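Local coordinates for protein 2-Cys Peroxiredoxin (Plasmodium vivax SaI-1, PDB 2I81) that probably reduces hydrogen peroxide and organic hydroperoxides as a typical 2-Cys peroxiredoxin, using a reactive cysteine thiol, at residues 43-46 with 47-50; 65-68 with 69-72; 121-124 with 125-129; 147-150 with 151-155. All coordinates share one frame; numbering follows the deposited sequence.

Contact 1: residues 43-46 with 47-50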
ATOM      1  N   GLU A  43       0.036 -36.762  21.900  1.00 32.39           N
ATOM      2  CA  GLU A  43       0.475 -35.666  21.059  1.00 33.62           C
ATOM      3  C   GLU A  43       1.709 -36.123  20.298  1.00 32.05           C
ATOM      4  O   GLU A  43       2.587 -36.783  20.861  1.00 29.96           O
ATOM      5  CB  GLU A  43       0.802 -34.454  21.933  1.00 34.83           C
ATOM      6  CG  GLU A  43       1.211 -33.198  21.185  1.00 40.30           C
ATOM      7  CD  GLU A  43       1.323 -31.998  22.105  1.00 49.61           C
ATOM      8  OE1 GLU A  43       2.453 -31.502  22.303  1.00 51.98           O
ATOM      9  OE2 GLU A  43       0.283 -31.557  22.641  1.00 48.93           O
ATOM     10  N   VAL A  44       1.769 -35.782  19.016  1.00 31.92           N
ATOM     11  CA  VAL A  44       2.911 -36.127  18.180  1.00 31.56           C
ATOM     12  C   VAL A  44       3.365 -34.886  17.424  1.00 31.20           C
ATOM     13  O   VAL A  44       2.540 -34.149  16.877  1.00 32.00           O
ATOM     14  CB  VAL A  44       2.560 -37.272  17.188  1.00 31.21           C
ATOM     15  CG1 VAL A  44       3.636 -37.436  16.121  1.00 32.79           C
ATOM     16  CG2 VAL A  44       2.346 -38.587  17.929  1.00 30.58           C
ATOM     17  N   ASN A  45       4.674 -34.647  17.408  1.00 30.78           N
ATOM     18  CA  ASN A  45       5.233 -33.578  16.590  1.00 31.35           C
ATOM     19  C   ASN A  45       6.415 -34.045  15.746  1.00 30.94           C
ATOM     20  O   ASN A  45       7.126 -34.976  16.126  1.00 30.35           O
ATOM     21  CB  ASN A  45       5.597 -32.356  17.444  1.00 33.04           C
ATOM     22  CG  ASN A  45       6.749 -32.619  18.391  1.00 38.24           C
ATOM     23  OD1 ASN A  45       6.687 -33.511  19.239  1.00 48.23           O
ATOM     24  ND2 ASN A  45       7.805 -31.827  18.263  1.00 39.49           N
ATOM     25  N   LEU A  46       6.609 -33.394  14.600  1.00 31.55           N
ATOM     26  CA  LEU A  46       7.656 -33.772  13.647  1.00 31.63           C
ATOM     27  C   LEU A  46       9.040 -33.788  14.294  1.00 32.35           C
ATOM     28  O   LEU A  46       9.843 -34.682  14.021  1.00 31.60           O
ATOM     29  CB  LEU A  46       7.658 -32.829  12.436  1.00 32.08           C
ATOM     30  CG  LEU A  46       8.071 -33.339  11.041  1.00 34.60           C
ATOM     31  CD1 LEU A  46       7.907 -32.223  10.019  1.00 36.20           C
ATOM     32  CD2 LEU A  46       9.496 -33.906  10.971  1.00 42.67           C
ATOM     33  N   THR A  47       9.303 -32.807  15.157  1.00 33.33           N
ATOM     34  CA  THR A  47      10.613 -32.647  15.790  1.00 35.34           C
ATOM     35  C   THR A  47      11.078 -33.898  16.538  1.00 34.66           C
ATOM     36  O   THR A  47      12.253 -34.258  16.463  1.00 36.53           O
ATOM     37  CB  THR A  47      10.650 -31.426  16.744  1.00 35.85           C
ATOM     38  OG1 THR A  47      10.090 -30.280  16.085  1.00 40.11           O
ATOM     39  CG2 THR A  47      12.081 -31.105  17.176  1.00 41.34           C
ATOM     40  N   GLN A  48      10.166 -34.565  17.243  1.00 33.75           N
ATOM     41  CA  GLN A  48      10.543 -35.736  18.039  1.00 31.09           C
ATOM     42  C   GLN A  48      11.152 -36.869  17.199  1.00 29.54           C
ATOM     43  O   GLN A  48      11.808 -37.760  17.742  1.00 29.53           O
ATOM     44  CB  GLN A  48       9.360 -36.245  18.871  1.00 30.72           C
ATOM     45  CG  GLN A  48       8.359 -37.097  18.107  1.00 30.62           C
ATOM     46  CD  GLN A  48       7.132 -37.432  18.927  1.00 31.91           C
ATOM     47  OE1 GLN A  48       6.799 -38.602  19.112  1.00 26.52           O
ATOM     48  NE2 GLN A  48       6.453 -36.405  19.427  1.00 30.39           N
ATOM     49  N   PHE A  49      10.942 -36.821  15.884  1.00 28.97           N
ATOM     50  CA  PHE A  49      11.454 -37.852  14.981  1.00 29.37           C
ATOM     51  C   PHE A  49      12.754 -37.477  14.286  1.00 31.96           C
ATOM     52  O   PHE A  49      13.504 -38.364  13.867  1.00 30.43           O
ATOM     53  CB  PHE A  49      10.412 -38.223  13.925  1.00 27.79           C
ATOM     54  CG  PHE A  49       9.140 -38.765  14.494  1.00 28.00           C
ATOM     55  CD1 PHE A  49       7.963 -38.033  14.400  1.00 26.11           C
ATOM     56  CD2 PHE A  49       9.114 -40.004  15.127  1.00 26.46           C
ATOM     57  CE1 PHE A  49       6.777 -38.527  14.926  1.00 25.48           C
ATOM     58  CE2 PHE A  49       7.932 -40.505  15.660  1.00 27.05           C
ATOM     59  CZ  PHE A  49       6.760 -39.765  15.558  1.00 29.44           C
ATOM     60  N   ILE A  50      13.015 -36.177  14.153  1.00 34.24           N
ATOM     61  CA  ILE A  50      14.217 -35.715  13.457  1.00 39.58           C
ATOM     62  C   ILE A  50      15.471 -36.349  14.071  1.00 39.85           C
ATOM     63  O   ILE A  50      15.696 -36.275  15.281  1.00 40.88           O
ATOM     64  CB  ILE A  50      14.315 -34.156  13.370  1.00 40.31           C
ATOM     65  CG1 ILE A  50      15.263 -33.746  12.235  1.00 39.48           C
ATOM     66  CG2 ILE A  50      14.721 -33.529  14.712  1.00 45.16           C
ATOM     67  CD1 ILE A  50      15.145 -32.284  11.806  1.00 43.70           C
TER
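Asn45 and Gln48 join their side-chain amides at the end of strand 41-45, where the N-terminal β-hairpin that peroxiredoxins add to the thioredoxin fold gives way to a turn with helix-like backbone angles. Gln48 NE2 donates to Asn45 OD1 at 2.9 Å. The acceptor lies in the plane of the glutamine amide, but the donor is tilted from the carbonyl plane of Asn45, and the two amide planes stand 73° apart. In both residues CG is wedged between the backbone N and the carbonyl carbon (chi1 68° and 80°), and beyond it the extended Gln48 chain passes back alongside Asn45, its CG 3.2 Å from Asn45 O. The amide of Asn45 also borders Thr47, ND2 being 3.2 Å from Thr47 CB. Two backbone bonds shape the turn itself: Gln48 N to Asn45 O at 3.3 Å and Phe49 N to Leu46 O at 3.0 Å. On the buried side the Phe49 ring leans on Leu90 of strand 87-93. Gln48 CG covers one face of this ring, 3.7 Å above its centre, while Val44 CG1 comes to its edge, near the ring plane, 3.5 Å from Phe49 CE1.

Contact 2: residues 65-68 with 69-72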
ATOM      1  N   THR A  65     -15.680 -43.248   6.009  1.00 28.13           N
ATOM      2  CA  THR A  65     -15.919 -43.238   4.566  1.00 30.06           C
ATOM      3  C   THR A  65     -15.491 -44.554   3.906  1.00 31.37           C
ATOM      4  O   THR A  65     -15.653 -45.623   4.497  1.00 32.15           O
ATOM      5  CB  THR A  65     -15.305 -42.003   3.855  1.00 30.43           C
ATOM      6  OG1 THR A  65     -13.926 -41.864   4.221  1.00 34.32           O
ATOM      7  CG2 THR A  65     -16.070 -40.738   4.222  1.00 24.08           C
ATOM      8  N   PHE A  66     -14.939 -44.472   2.696  1.00 33.25           N
ATOM      9  CA  PHE A  66     -14.940 -45.619   1.782  1.00 34.70           C
ATOM     10  C   PHE A  66     -13.565 -46.194   1.417  1.00 34.43           C
ATOM     11  O   PHE A  66     -13.256 -47.326   1.792  1.00 35.79           O
ATOM     12  CB  PHE A  66     -15.779 -45.283   0.540  1.00 34.64           C
ATOM     13  CG  PHE A  66     -16.989 -44.430   0.845  1.00 38.38           C
ATOM     14  CD1 PHE A  66     -17.979 -44.887   1.713  1.00 35.08           C
ATOM     15  CD2 PHE A  66     -17.128 -43.164   0.282  1.00 39.72           C
ATOM     16  CE1 PHE A  66     -19.085 -44.101   2.015  1.00 33.45           C
ATOM     17  CE2 PHE A  66     -18.239 -42.373   0.573  1.00 37.60           C
ATOM     18  CZ  PHE A  66     -19.220 -42.844   1.440  1.00 34.04           C
ATOM     19  N   VAL A  67     -12.751 -45.429   0.688  1.00 34.64           N
ATOM     20  CA  VAL A  67     -11.389 -45.857   0.346  1.00 34.62           C
ATOM     21  C   VAL A  67     -10.509 -45.844   1.595  1.00 34.87           C
ATOM     22  O   VAL A  67      -9.650 -46.712   1.770  1.00 35.96           O
ATOM     23  CB  VAL A  67     -10.733 -44.939  -0.714  1.00 35.01           C
ATOM     24  CG1 VAL A  67      -9.362 -45.465  -1.119  1.00 34.20           C
ATOM     25  CG2 VAL A  67     -11.614 -44.774  -1.935  1.00 34.75           C
ATOM     26  N   CYS A  68     -10.745 -44.857   2.458  1.00 32.97           N
ATOM     27  CA  CYS A  68      -9.916 -44.604   3.638  1.00 31.93           C
ATOM     28  C   CYS A  68      -9.645 -45.838   4.511  1.00 30.52           C
ATOM     29  O   CYS A  68      -8.479 -46.145   4.772  1.00 29.98           O
ATOM     30  CB  CYS A  68     -10.503 -43.465   4.484  1.00 31.77           C
ATOM     31  SG  CYS A  68     -10.900 -41.967   3.559  1.00 34.97           S
ATOM     32  N   PRO A  69     -10.706 -46.548   4.961  1.00 29.01           N
ATOM     33  CA  PRO A  69     -10.457 -47.689   5.850  1.00 28.87           C
ATOM     34  C   PRO A  69      -9.630 -48.785   5.190  1.00 29.06           C
ATOM     35  O   PRO A  69      -8.781 -49.388   5.846  1.00 28.73           O
ATOM     36  CB  PRO A  69     -11.864 -48.204   6.181  1.00 28.28           C
ATOM     37  CG  PRO A  69     -12.738 -47.665   5.132  1.00 27.13           C
ATOM     38  CD  PRO A  69     -12.148 -46.363   4.705  1.00 30.02           C
ATOM     39  N   SER A  70      -9.868 -49.021   3.900  1.00 30.19           N
ATOM     40  CA  SER A  70      -9.121 -50.024   3.145  1.00 30.58           C
ATOM     41  C   SER A  70      -7.632 -49.687   3.079  1.00 30.54           C
ATOM     42  O   SER A  70      -6.794 -50.588   3.092  1.00 31.30           O
ATOM     43  CB  SER A  70      -9.699 -50.200   1.737  1.00 32.12           C
ATOM     44  OG  SER A  70      -9.380 -49.102   0.898  1.00 33.55           O
ATOM     45  N   GLU A  71      -7.315 -48.396   3.018  1.00 29.09           N
ATOM     46  CA  GLU A  71      -5.925 -47.936   2.994  1.00 29.54           C
ATOM     47  C   GLU A  71      -5.274 -48.061   4.366  1.00 28.05           C
ATOM     48  O   GLU A  71      -4.152 -48.561   4.484  1.00 28.85           O
ATOM     49  CB  GLU A  71      -5.841 -46.491   2.500  1.00 29.19           C
ATOM     50  CG  GLU A  71      -6.344 -46.297   1.076  1.00 34.37           C
ATOM     51  CD  GLU A  71      -6.263 -44.857   0.617  1.00 33.80           C
ATOM     52  OE1 GLU A  71      -5.650 -44.611  -0.441  1.00 29.04           O
ATOM     53  OE2 GLU A  71      -6.807 -43.968   1.311  1.00 35.28           O
ATOM     54  N   ILE A  72      -5.988 -47.606   5.394  1.00 26.33           N
ATOM     55  CA  ILE A  72      -5.505 -47.649   6.773  1.00 25.30           C
ATOM     56  C   ILE A  72      -5.222 -49.088   7.213  1.00 25.32           C
ATOM     57  O   ILE A  72      -4.193 -49.360   7.838  1.00 24.30           O
ATOM     58  CB  ILE A  72      -6.495 -46.946   7.742  1.00 26.13           C
ATOM     59  CG1 ILE A  72      -6.590 -45.455   7.396  1.00 24.70           C
ATOM     60  CG2 ILE A  72      -6.054 -47.112   9.200  1.00 24.18           C
ATOM     61  CD1 ILE A  72      -7.848 -44.777   7.884  1.00 25.18           C
TER
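Val67 O is gripped by two donors from the next turn of chain. Ser70 OG donates to it at 2.6 Å, only slightly tilted from the carbonyl plane, and Glu71 N reaches it at 3.1 Å, nearly in line with the C=O bond. The hydroxyl bends back over the turn because OG sits between the backbone N and the carbonyl carbon (chi1 74°), and it is also bonded to Ala190 N of the second subunit. Next in the series, Ile72 N gives Cys68 O a straight bond (169°) of 3.0 Å. Residues 67-72 open helix 67-77, and Pro61, Thr65 and Cys68 match the PxxxTxxC signature of peroxiredoxins, which places Cys68 where the family carries its peroxidatic cysteine. Thr65 OG1, bonded to Leu62 O, lies 3.1 Å from Cys68 SG. Pro69 fits a helix start, where its missing N-H costs no bond, and its CD packs 3.3 Å from Phe66 O. The extended Glu71 chain lies obliquely across Val67, with CD 3.6 Å from Val67 CG1, and its OE2 forms salt bridges to Arg143 and Arg166. Arg143 in turn packs against both Val67 and Cys68.

Contact 3: residues 121-124 with 125-129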
ATOM      1  N   LEU A 121      -3.273 -39.165  13.576  1.00 22.50           N
ATOM      2  CA  LEU A 121      -3.232 -37.750  13.927  1.00 22.47           C
ATOM      3  C   LEU A 121      -4.571 -37.073  13.664  1.00 21.48           C
ATOM      4  O   LEU A 121      -5.307 -37.459  12.752  1.00 23.33           O
ATOM      5  CB  LEU A 121      -2.128 -37.025  13.147  1.00 21.75           C
ATOM      6  CG  LEU A 121      -0.685 -37.542  13.206  1.00 23.99           C
ATOM      7  CD1 LEU A 121       0.207 -36.711  12.290  1.00 23.24           C
ATOM      8  CD2 LEU A 121      -0.138 -37.537  14.630  1.00 23.08           C
ATOM      9  N   SER A 122      -4.873 -36.062  14.472  1.00 21.82           N
ATOM     10  CA  SER A 122      -6.072 -35.258  14.298  1.00 22.43           C
ATOM     11  C   SER A 122      -5.680 -33.864  13.819  1.00 22.56           C
ATOM     12  O   SER A 122      -5.066 -33.094  14.564  1.00 23.45           O
ATOM     13  CB  SER A 122      -6.854 -35.177  15.613  1.00 22.46           C
ATOM     14  OG  SER A 122      -7.937 -34.269  15.514  1.00 23.11           O
ATOM     15  N   ASP A 123      -6.021 -33.551  12.573  1.00 23.19           N
ATOM     16  CA  ASP A 123      -5.772 -32.223  12.020  1.00 23.33           C
ATOM     17  C   ASP A 123      -7.028 -31.367  12.183  1.00 22.58           C
ATOM     18  O   ASP A 123      -7.609 -30.883  11.206  1.00 20.80           O
ATOM     19  CB  ASP A 123      -5.346 -32.320  10.551  1.00 22.63           C
ATOM     20  CG  ASP A 123      -4.830 -31.001   9.997  1.00 25.16           C
ATOM     21  OD1 ASP A 123      -4.812 -30.851   8.756  1.00 23.98           O
ATOM     22  OD2 ASP A 123      -4.443 -30.114  10.789  1.00 33.05           O
ATOM     23  N   ILE A 124      -7.433 -31.192  13.439  1.00 22.34           N
ATOM     24  CA  ILE A 124      -8.698 -30.541  13.785  1.00 23.58           C
ATOM     25  C   ILE A 124      -8.754 -29.061  13.379  1.00 23.40           C
ATOM     26  O   ILE A 124      -9.835 -28.527  13.134  1.00 25.36           O
ATOM     27  CB  ILE A 124      -9.052 -30.751  15.299  1.00 24.44           C
ATOM     28  CG1 ILE A 124     -10.509 -30.370  15.598  1.00 26.71           C
ATOM     29  CG2 ILE A 124      -8.073 -30.012  16.218  1.00 25.06           C
ATOM     30  CD1 ILE A 124     -11.536 -31.397  15.138  1.00 27.11           C
ATOM     31  N   THR A 125      -7.592 -28.416  13.297  1.00 22.28           N
ATOM     32  CA  THR A 125      -7.501 -27.019  12.866  1.00 22.69           C
ATOM     33  C   THR A 125      -7.364 -26.904  11.346  1.00 23.33           C
ATOM     34  O   THR A 125      -7.528 -25.819  10.783  1.00 23.54           O
ATOM     35  CB  THR A 125      -6.306 -26.282  13.527  1.00 22.32           C
ATOM     36  OG1 THR A 125      -5.069 -26.804  13.016  1.00 27.90           O
ATOM     37  CG2 THR A 125      -6.332 -26.441  15.045  1.00 19.82           C
ATOM     38  N   LYS A 126      -7.058 -28.032  10.701  1.00 23.79           N
ATOM     39  CA  LYS A 126      -6.796 -28.114   9.253  1.00 24.71           C
ATOM     40  C   LYS A 126      -5.447 -27.518   8.835  1.00 25.66           C
ATOM     41  O   LYS A 126      -5.133 -27.472   7.643  1.00 27.47           O
ATOM     42  CB  LYS A 126      -7.927 -27.483   8.425  1.00 24.76           C
ATOM     43  CG  LYS A 126      -9.273 -28.175   8.530  1.00 22.23           C
ATOM     44  CD  LYS A 126     -10.305 -27.442   7.689  1.00 25.54           C
ATOM     45  CE  LYS A 126     -11.715 -27.710   8.178  1.00 23.70           C
ATOM     46  NZ  LYS A 126     -12.221 -29.050   7.769  1.00 21.78           N
ATOM     47  N   SER A 127      -4.652 -27.077   9.810  1.00 23.85           N
ATOM     48  CA  SER A 127      -3.389 -26.392   9.524  1.00 22.26           C
ATOM     49  C   SER A 127      -2.316 -27.298   8.919  1.00 21.00           C
ATOM     50  O   SER A 127      -1.497 -26.835   8.124  1.00 22.29           O
ATOM     51  CB  SER A 127      -2.855 -25.682  10.772  1.00 21.82           C
ATOM     52  OG  SER A 127      -2.646 -26.598  11.835  1.00 26.04           O
ATOM     53  N   ILE A 128      -2.320 -28.579   9.289  1.00 18.92           N
ATOM     54  CA  ILE A 128      -1.358 -29.542   8.737  1.00 18.12           C
ATOM     55  C   ILE A 128      -1.623 -29.771   7.245  1.00 19.77           C
ATOM     56  O   ILE A 128      -0.688 -29.778   6.439  1.00 22.32           O
ATOM     57  CB  ILE A 128      -1.355 -30.890   9.512  1.00 19.68           C
ATOM     58  CG1 ILE A 128      -1.148 -30.648  11.012  1.00 16.73           C
ATOM     59  CG2 ILE A 128      -0.274 -31.828   8.967  1.00 15.75           C
ATOM     60  CD1 ILE A 128      -1.585 -31.803  11.894  1.00 15.49           C
ATOM     61  N   SER A 129      -2.895 -29.944   6.886  1.00 20.99           N
ATOM     62  CA  SER A 129      -3.299 -30.094   5.486  1.00 23.42           C
ATOM     63  C   SER A 129      -3.008 -28.824   4.691  1.00 23.71           C
ATOM     64  O   SER A 129      -2.584 -28.893   3.535  1.00 23.38           O
ATOM     65  CB  SER A 129      -4.785 -30.445   5.387  1.00 22.17           C
ATOM     66  OG  SER A 129      -5.094 -31.591   6.162  1.00 28.87           O
TER
HETATM   67  O   HOH W   1      -4.738 -29.372  13.709  1.00 38.56           O
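The Asp123 carboxylate is held tightly by the start of helix 127-131. Ser129 grips Asp123 OD1 twice, through its backbone N at 2.8 Å and its OG at 2.7 Å, the latter nearly in line with the acid's C-O bond. Ile128 N binds Asp123 OD2 at 3.0 Å. Both backbone donors come from the syn side, about 30° out of the carboxylate plane. With CG swung opposite the backbone N (chi1 -169°), the acid reaches over the helix start, whose N-H groups would be expected to favour its negative charge. Ile128 closes in as well, its CG1 3.3 Å from Asp123 OD2. The Thr125 side is looser: a water donates to Asp123 OD2 and accepts from Thr125 N, each at 3.0 Å. Thr125 OG1 accepts from Ser127 N in an ST turn. A type I turn from Asp123 to Lys126 is closed by Lys126 N and Asp123 O at 2.9 Å. Lys126 NZ bonds to Ser139 O of its own chain and to Ile124 O of a neighbouring subunit. The turn links strand 119-122 to helix 127-131, with Asp123 beside Cys92 of strand 87-93 and Ile128 packed on Ala32 of strand 31-35 and Phe59 of strand 54-59.

Contact 4: residues 147-150 with 151-155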
ATOM      1  N   LEU A 147       6.868 -38.580   2.392  1.00 25.28           N
ATOM      2  CA  LEU A 147       7.984 -39.295   2.991  1.00 23.84           C
ATOM      3  C   LEU A 147       9.062 -38.315   3.436  1.00 22.42           C
ATOM      4  O   LEU A 147       9.665 -37.618   2.617  1.00 23.50           O
ATOM      5  CB  LEU A 147       8.548 -40.342   2.028  1.00 23.82           C
ATOM      6  CG  LEU A 147       9.552 -41.357   2.588  1.00 28.86           C
ATOM      7  CD1 LEU A 147       9.021 -42.081   3.824  1.00 29.92           C
ATOM      8  CD2 LEU A 147       9.911 -42.354   1.513  1.00 32.55           C
ATOM      9  N   ILE A 148       9.286 -38.269   4.744  1.00 22.13           N
ATOM     10  CA  ILE A 148      10.246 -37.352   5.340  1.00 20.21           C
ATOM     11  C   ILE A 148      11.426 -38.161   5.864  1.00 23.95           C
ATOM     12  O   ILE A 148      11.238 -39.124   6.613  1.00 26.74           O
ATOM     13  CB  ILE A 148       9.592 -36.527   6.479  1.00 21.11           C
ATOM     14  CG1 ILE A 148       8.335 -35.810   5.968  1.00 19.48           C
ATOM     15  CG2 ILE A 148      10.578 -35.522   7.057  1.00 17.96           C
ATOM     16  CD1 ILE A 148       7.329 -35.454   7.053  1.00 17.27           C
ATOM     17  N   ASP A 149      12.639 -37.783   5.461  1.00 24.63           N
ATOM     18  CA  ASP A 149      13.830 -38.505   5.906  1.00 26.44           C
ATOM     19  C   ASP A 149      14.257 -38.105   7.319  1.00 26.59           C
ATOM     20  O   ASP A 149      13.607 -37.274   7.962  1.00 25.48           O
ATOM     21  CB  ASP A 149      14.985 -38.392   4.891  1.00 25.79           C
ATOM     22  CG  ASP A 149      15.515 -36.969   4.730  1.00 29.06           C
ATOM     23  OD1 ASP A 149      15.333 -36.127   5.635  1.00 29.92           O
ATOM     24  OD2 ASP A 149      16.137 -36.696   3.681  1.00 31.15           O
ATOM     25  N   MET A 150      15.349 -38.699   7.793  1.00 27.85           N
ATOM     26  CA  MET A 150      15.817 -38.479   9.161  1.00 30.71           C
ATOM     27  C   MET A 150      16.362 -37.069   9.398  1.00 29.91           C
ATOM     28  O   MET A 150      16.515 -36.646  10.545  1.00 30.48           O
ATOM     29  CB  MET A 150      16.849 -39.538   9.560  1.00 30.08           C
ATOM     30  CG  MET A 150      16.248 -40.920   9.789  1.00 31.38           C
ATOM     31  SD  MET A 150      17.384 -42.091  10.558  1.00 37.58           S
ATOM     32  CE  MET A 150      18.504 -42.440   9.203  1.00 45.17           C
ATOM     33  N   ASN A 151      16.646 -36.348   8.317  1.00 28.38           N
ATOM     34  CA  ASN A 151      17.056 -34.951   8.421  1.00 28.89           C
ATOM     35  C   ASN A 151      15.877 -33.982   8.291  1.00 30.19           C
ATOM     36  O   ASN A 151      16.064 -32.763   8.265  1.00 31.48           O
ATOM     37  CB  ASN A 151      18.154 -34.630   7.399  1.00 28.92           C
ATOM     38  CG  ASN A 151      19.449 -35.381   7.671  1.00 33.72           C
ATOM     39  OD1 ASN A 151      20.096 -35.873   6.746  1.00 36.21           O
ATOM     40  ND2 ASN A 151      19.834 -35.472   8.941  1.00 28.26           N
ATOM     41  N   GLY A 152      14.668 -34.533   8.221  1.00 28.16           N
ATOM     42  CA  GLY A 152      13.452 -33.732   8.112  1.00 28.44           C
ATOM     43  C   GLY A 152      13.235 -33.137   6.732  1.00 29.18           C
ATOM     44  O   GLY A 152      12.637 -32.068   6.601  1.00 30.19           O
ATOM     45  N   ILE A 153      13.718 -33.834   5.705  1.00 27.72           N
ATOM     46  CA  ILE A 153      13.599 -33.381   4.315  1.00 27.17           C
ATOM     47  C   ILE A 153      12.624 -34.273   3.540  1.00 27.03           C
ATOM     48  O   ILE A 153      12.731 -35.501   3.588  1.00 26.22           O
ATOM     49  CB  ILE A 153      14.983 -33.350   3.603  1.00 28.18           C
ATOM     50  CG1 ILE A 153      15.942 -32.392   4.327  1.00 28.56           C
ATOM     51  CG2 ILE A 153      14.838 -32.955   2.128  1.00 27.20           C
ATOM     52  CD1 ILE A 153      17.415 -32.617   4.010  1.00 28.18           C
ATOM     53  N   VAL A 154      11.678 -33.650   2.837  1.00 25.95           N
ATOM     54  CA  VAL A 154      10.713 -34.380   2.010  1.00 24.36           C
ATOM     55  C   VAL A 154      11.402 -34.949   0.771  1.00 25.13           C
ATOM     56  O   VAL A 154      11.977 -34.206  -0.027  1.00 25.39           O
ATOM     57  CB  VAL A 154       9.512 -33.493   1.583  1.00 24.70           C
ATOM     58  CG1 VAL A 154       8.546 -34.272   0.693  1.00 21.17           C
ATOM     59  CG2 VAL A 154       8.781 -32.963   2.801  1.00 22.84           C
ATOM     60  N   GLN A 155      11.341 -36.268   0.625  1.00 24.57           N
ATOM     61  CA  GLN A 155      11.964 -36.951  -0.505  1.00 23.80           C
ATOM     62  C   GLN A 155      10.942 -37.400  -1.542  1.00 24.10           C
ATOM     63  O   GLN A 155      11.293 -37.665  -2.694  1.00 23.25           O
ATOM     64  CB  GLN A 155      12.772 -38.158  -0.023  1.00 23.08           C
ATOM     65  CG  GLN A 155      13.979 -37.816   0.842  1.00 22.51           C
ATOM     66  CD  GLN A 155      15.032 -37.005   0.106  1.00 22.81           C
ATOM     67  OE1 GLN A 155      15.271 -37.203  -1.087  1.00 29.79           O
ATOM     68  NE2 GLN A 155      15.673 -36.088   0.820  1.00 25.67           N
TER
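Leu147 and Gln155, and likewise Asp149 and Ile153, are joined by backbone bonds. Gln155 N binds Leu147 O at 2.9 Å in an almost straight bond, Asp149 N reaches Ile153 O at 3.0 Å, and Gly152 N closes a type I turn on Asp149 O, also at 3.0 Å. Between the first two, Ile148 and Val154 form an antiparallel non-hydrogen-bonded pair.

A second set of bonds belongs to the Asp149 carboxylate, whose CG lies between its own backbone N and carbonyl carbon (chi1 65°), which brings the acid beside Ile153. Asp149 OD1 takes Ile153 N at 2.8 Å, with the donor standing above the carboxylate plane, and receives a weak bond from Asn151 N. Gln155 NE2 reaches the other oxygen, Asp149 OD2, at 3.0 Å. The Gln155 chain, bent at chi2, brings its amide to within 27° of the carboxylate plane. Its OE1 is bonded to Asn161 ND2 of the second subunit.

Apolar contacts lie on the face that carries Ile148 and Val154. Ile148 CG1 is a loose 4.3 Å from Val154 CG2, whereas Ile148 CG2 packs closely on Gly152 CA at 3.5 Å. On the side of Leu147 and Gln155, helix 168-184 covers the hairpin.

Gly152, with its positive phi (75°), and Ile153 face Asp149 together: a type I turn with a G1 β bulge, a classic way of joining the strands of a tight hairpin, here 140-148 and 154-160.

Contacts 1, 3 and 4 all reach the same central sheet, and contact 1 bridges the other two. Val44 CB packs 3.7 Å from Leu121 CD2 of contact 3, and at the opposite end of contact 1 Ile50 CG1 lies 3.6 Å from Met150 O in the turn of contact 4. Contacts 3 and 4 do not touch, with nearest atoms about 9 Å apart. Contact 2, which holds the probable active-site cysteine, stands apart: its nearest atoms are about 9 Å from contact 3, 14 Å from contact 4 and 15 Å from contact 1. Contacts 2 and 4 lie on opposite sides of the chain's centre, but each meets the second subunit.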